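Local coordinates for aclacinomycin oxidoreductase (AknOx) (Streptomyces galilaeus, PDB 2IPI), which catalyses the last two steps of aclacinomycin biosynthesis, oxidising the terminal sugar of the antibiotic with a bicovalently bound FAD and molecular oxygen, at residues A[504-507]-A[508-512]; A[184-187]-A[188-192]. All coordinates share one frame; numbering follows the deposited sequence.

Contact 1 (A[504-507]-A[508-512])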
loop_
_atom_site.group_PDB
_atom_site.type_symbol
_atom_site.label_atom_id
_atom_site.label_comp_id
_atom_site.label_asym_id
_atom_site.label_seq_id
_atom_site.Cartn_x
_atom_site.Cartn_y
_atom_site.Cartn_z
ATOM N N ARG A 504 -12.789 -20.632 -7.773
ATOM C CA ARG A 504 -13.935 -20.407 -8.647
ATOM C C ARG A 504 -13.546 -19.567 -9.859
ATOM O O ARG A 504 -13.931 -19.870 -10.993
ATOM C CB ARG A 504 -15.070 -19.727 -7.879
ATOM N N TRP A 505 -12.787 -18.493 -9.626
ATOM C CA TRP A 505 -12.544 -17.599 -10.766
ATOM C C TRP A 505 -11.201 -17.798 -11.441
ATOM O O TRP A 505 -11.001 -17.272 -12.542
ATOM C CB TRP A 505 -12.745 -16.150 -10.279
ATOM C CG TRP A 505 -14.146 -15.685 -10.555
ATOM C CD1 TRP A 505 -14.609 -15.201 -11.752
ATOM C CD2 TRP A 505 -15.255 -15.657 -9.651
ATOM N NE1 TRP A 505 -15.928 -14.878 -11.640
ATOM C CE2 TRP A 505 -16.357 -15.142 -10.360
ATOM C CE3 TRP A 505 -15.429 -16.010 -8.314
ATOM C CZ2 TRP A 505 -17.612 -14.977 -9.777
ATOM C CZ3 TRP A 505 -16.672 -15.850 -7.726
ATOM C CH2 TRP A 505 -17.751 -15.336 -8.459
ATOM N N ASP A 506 -10.296 -18.555 -10.834
ATOM C CA ASP A 506 -9.034 -18.971 -11.441
ATOM C C ASP A 506 -8.754 -20.454 -11.179
ATOM O O ASP A 506 -7.743 -20.777 -10.555
ATOM C CB ASP A 506 -7.853 -18.149 -10.921
ATOM C CG ASP A 506 -6.561 -18.300 -11.694
ATOM O OD1 ASP A 506 -6.530 -18.659 -12.890
ATOM O OD2 ASP A 506 -5.498 -18.039 -11.084
ATOM N N PRO A 507 -9.610 -21.361 -11.635
ATOM C CA PRO A 507 -9.392 -22.798 -11.424
ATOM C C PRO A 507 -8.092 -23.354 -12.000
ATOM O O PRO A 507 -7.522 -24.264 -11.399
ATOM C CB PRO A 507 -10.554 -23.468 -12.164
ATOM C CG PRO A 507 -11.329 -22.405 -12.841
ATOM C CD PRO A 507 -10.864 -21.076 -12.344
ATOM N N ARG A 508 -7.611 -22.905 -13.144
ATOM C CA ARG A 508 -6.384 -23.310 -13.783
ATOM C C ARG A 508 -5.148 -22.624 -13.181
ATOM O O ARG A 508 -4.068 -22.816 -13.756
ATOM C CB ARG A 508 -6.420 -22.990 -15.276
ATOM C CG ARG A 508 -7.674 -23.331 -16.056
ATOM C CD ARG A 508 -7.343 -23.662 -17.513
ATOM N NE ARG A 508 -8.027 -24.892 -17.911
ATOM C CZ ARG A 508 -7.474 -25.900 -18.561
ATOM N NH1 ARG A 508 -8.235 -26.953 -18.852
ATOM N NH2 ARG A 508 -6.204 -25.868 -18.921
ATOM N N ASP A 509 -5.258 -21.849 -12.110
ATOM C CA ASP A 509 -4.085 -21.210 -11.484
ATOM C C ASP A 509 -3.239 -20.467 -12.506
ATOM O O ASP A 509 -2.026 -20.656 -12.684
ATOM C CB ASP A 509 -3.221 -22.246 -10.750
ATOM C CG ASP A 509 -2.255 -21.648 -9.730
ATOM O OD1 ASP A 509 -2.490 -20.531 -9.215
ATOM O OD2 ASP A 509 -1.413 -22.391 -9.159
ATOM N N VAL A 510 -3.896 -19.573 -13.263
ATOM C CA VAL A 510 -3.201 -18.885 -14.344
ATOM C C VAL A 510 -2.430 -17.688 -13.796
ATOM O O VAL A 510 -1.373 -17.347 -14.338
ATOM C CB VAL A 510 -4.203 -18.508 -15.445
ATOM C CG1 VAL A 510 -3.621 -17.604 -16.501
ATOM C CG2 VAL A 510 -4.670 -19.811 -16.100
ATOM N N PHE A 511 -2.989 -17.131 -12.727
ATOM C CA PHE A 511 -2.432 -15.976 -12.028
ATOM C C PHE A 511 -1.853 -16.359 -10.672
ATOM O O PHE A 511 -2.512 -16.786 -9.735
ATOM C CB PHE A 511 -3.508 -14.886 -11.868
ATOM C CG PHE A 511 -4.179 -14.651 -13.219
ATOM C CD1 PHE A 511 -5.369 -15.255 -13.540
ATOM C CD2 PHE A 511 -3.577 -13.822 -14.155
ATOM C CE1 PHE A 511 -5.998 -15.066 -14.759
ATOM C CE2 PHE A 511 -4.185 -13.645 -15.374
ATOM C CZ PHE A 511 -5.372 -14.254 -15.705
ATOM N N ARG A 512 -0.528 -16.218 -10.605
ATOM C CA ARG A 512 0.223 -16.676 -9.458
ATOM C C ARG A 512 1.529 -15.898 -9.324
ATOM O O ARG A 512 1.916 -15.205 -10.262
ATOM C CB ARG A 512 0.517 -18.179 -9.599
HETATM O O HOH W 1 -8.271 -20.659 -14.809
#
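Asp506 and Asp509 bracket a type I beta turn, closed by Asp509 N bonding to Asp506 O at 3.1 Å, where the chain leaves helix 495-505. The turn is a worked example of how one carboxylate can organise the backbone just beyond a helix. With CG opposite the backbone N (chi1 -168°), Asp506 reaches forward, past the end of its own turn, and receives two successive amide N-H groups. Val510 N meets OD1 at 2.8 Å, and Phe511 N meets OD2 at 3.1 Å. Both donors arrive on the syn sides, roughly 20° out of the carboxylate plane, and together they fix its rotation. A water extends the arrangement, giving a hydrogen to OD1 and accepting one from Arg508 N at 2.9 Å. The Phe511 ring leans against the same carboxylate, CD1 lying 3.7 Å from Asp506 OD1 with the two planes 47° apart, while CG1 of Val510 rests over one face of the ring. Asp506 OD2 and Asp509 OD1 come within 4.3 Å of each other, a pairing of like charges probably eased by Lys502, whose NZ forms salt bridges to both and also bonds to Phe511 O. Lys502 lies on helix 495-505, so the loop is tied back to the helix it has just left. At the helix end Trp505 touches Asn204; beyond it Pro507 packs on Ala187, between strands 177-185 and 191-197.

Contact 2 (A[184-187]-A[188-192])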
loop_
_atom_site.group_PDB
_atom_site.type_symbol
_atom_site.label_atom_id
_atom_site.label_comp_id
_atom_site.label_asym_id
_atom_site.label_seq_id
_atom_site.Cartn_x
_atom_site.Cartn_y
_atom_site.Cartn_z
ATOM N N VAL A 184 -10.740 -12.933 -16.366
ATOM C CA VAL A 184 -10.557 -14.227 -15.721
ATOM C C VAL A 184 -10.473 -15.362 -16.742
ATOM O O VAL A 184 -10.742 -15.158 -17.927
ATOM C CB VAL A 184 -11.720 -14.466 -14.756
ATOM C CG1 VAL A 184 -11.705 -13.427 -13.630
ATOM C CG2 VAL A 184 -13.063 -14.412 -15.465
ATOM N N VAL A 185 -10.044 -16.551 -16.313
ATOM C CA VAL A 185 -9.900 -17.686 -17.221
ATOM C C VAL A 185 -10.724 -18.863 -16.680
ATOM O O VAL A 185 -10.688 -19.152 -15.484
ATOM C CB VAL A 185 -8.441 -18.113 -17.439
ATOM C CG1 VAL A 185 -8.370 -19.429 -18.213
ATOM C CG2 VAL A 185 -7.655 -17.023 -18.161
ATOM N N ASP A 186 -11.454 -19.461 -17.600
ATOM C CA ASP A 186 -12.345 -20.578 -17.510
ATOM C C ASP A 186 -11.685 -21.872 -17.042
ATOM O O ASP A 186 -10.499 -22.013 -17.295
ATOM C CB ASP A 186 -12.921 -20.896 -18.912
ATOM C CG ASP A 186 -14.405 -20.571 -18.899
ATOM O OD1 ASP A 186 -14.954 -20.503 -17.776
ATOM O OD2 ASP A 186 -14.974 -20.393 -19.988
ATOM N N ALA A 187 -12.467 -22.753 -16.440
ATOM C CA ALA A 187 -12.046 -24.131 -16.208
ATOM C C ALA A 187 -11.706 -24.803 -17.541
ATOM O O ALA A 187 -10.796 -25.633 -17.592
ATOM C CB ALA A 187 -13.115 -24.920 -15.469
ATOM N N SER A 188 -12.420 -24.441 -18.584
ATOM C CA SER A 188 -12.287 -24.869 -19.964
ATOM C C SER A 188 -11.094 -24.260 -20.693
ATOM O O SER A 188 -10.775 -24.662 -21.814
ATOM C CB SER A 188 -13.573 -24.504 -20.718
ATOM O OG SER A 188 -13.493 -23.199 -21.265
ATOM N N GLY A 189 -10.429 -23.285 -20.076
ATOM C CA GLY A 189 -9.256 -22.654 -20.649
ATOM C C GLY A 189 -9.543 -21.366 -21.404
ATOM O O GLY A 189 -8.731 -20.931 -22.223
ATOM N N ARG A 190 -10.685 -20.750 -21.133
ATOM C CA ARG A 190 -11.078 -19.577 -21.909
ATOM C C ARG A 190 -10.883 -18.286 -21.113
ATOM O O ARG A 190 -11.373 -18.241 -19.988
ATOM C CB ARG A 190 -12.553 -19.643 -22.313
ATOM C CG ARG A 190 -12.821 -19.985 -23.756
ATOM C CD ARG A 190 -14.225 -20.489 -24.007
ATOM N NE ARG A 190 -14.790 -21.239 -22.885
ATOM C CZ ARG A 190 -16.094 -21.210 -22.604
ATOM N NH1 ARG A 190 -16.910 -20.477 -23.360
ATOM N NH2 ARG A 190 -16.583 -21.903 -21.590
ATOM N N ALA A 191 -10.237 -17.287 -21.682
ATOM C CA ALA A 191 -10.260 -15.938 -21.108
ATOM C C ALA A 191 -11.639 -15.310 -21.308
ATOM O O ALA A 191 -12.253 -15.490 -22.363
ATOM C CB ALA A 191 -9.184 -15.060 -21.716
ATOM N N ARG A 192 -12.122 -14.574 -20.312
ATOM C CA ARG A 192 -13.427 -13.935 -20.379
ATOM C C ARG A 192 -13.468 -12.619 -19.605
ATOM O O ARG A 192 -12.848 -12.447 -18.564
ATOM C CB ARG A 192 -14.536 -14.854 -19.842
ATOM C CG ARG A 192 -14.076 -16.092 -19.099
ATOM C CD ARG A 192 -14.787 -17.356 -19.522
ATOM N NE ARG A 192 -15.117 -17.440 -20.946
ATOM C CZ ARG A 192 -16.287 -17.848 -21.432
ATOM N NH1 ARG A 192 -17.262 -18.214 -20.604
ATOM N NH2 ARG A 192 -16.492 -17.892 -22.741
#
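The guanidinium groups of Arg190 and Arg192 each take Asp186 OD2 over a face, and Arg192 CZ lies 3.3 Å above the Arg190 plane, displaced toward its rim; the closeness of these two like-charged groups is somewhat doubtful, and the shared OD2 probably offsets their charge. At the Arg190 edge, in plane, Ser188 OG accepts the N-H of NE at 2.9 Å. This network crowns a beta hairpin of the 3:5 kind, a type I turn with a G1 bulge, linking strands 177-185 and 191-197. Asp186 O accepts from Gly189 N, and Asp186 N donates to Arg190 O at 2.7 Å; Gly189, with its positive phi of 96°, takes the bulge position. One carboxylate oxygen serves both arginines: OD2 lies 2.7 Å from Arg190 NH2 and 3.1 Å from Arg192 NE. To Arg192 the link is one of charge alone, since no N-H points at the oxygen. Bends at chi2 and chi3 bring the Arg192 chain back over the aspartate. Val184 and Arg192 form a hydrogen-bonded pair on the same face of the sheet as these charges. On the other face Val185 and Ala191 pack against helix 65-78, touching Val72, and Val185 CG2 stands 4.3 Å from Ala191 CB.

Contact 2 comes first along the chain and contact 1 more than 300 residues later, yet their centres lie about 9 Å apart. The hairpin of contact 2 forms one edge of the five-stranded antiparallel sheet, part of the FAD-binding PCMH-type region; contact 1 follows helix 495-505, in the berberine-like region. The C-terminal part of the chain thus returns to the FAD-binding domain. Arg508 joins the two turns: its NE makes a probable hydrogen bond to Ala187 O at 2.9 Å, and its CG packs against Asp186 O. Nearer the strand, Trp505 O sits 3.6 Å from Val184 CB. Neither contact belongs to the catalytic site, though the Phe511 side chain is about 7 Å from the FAD.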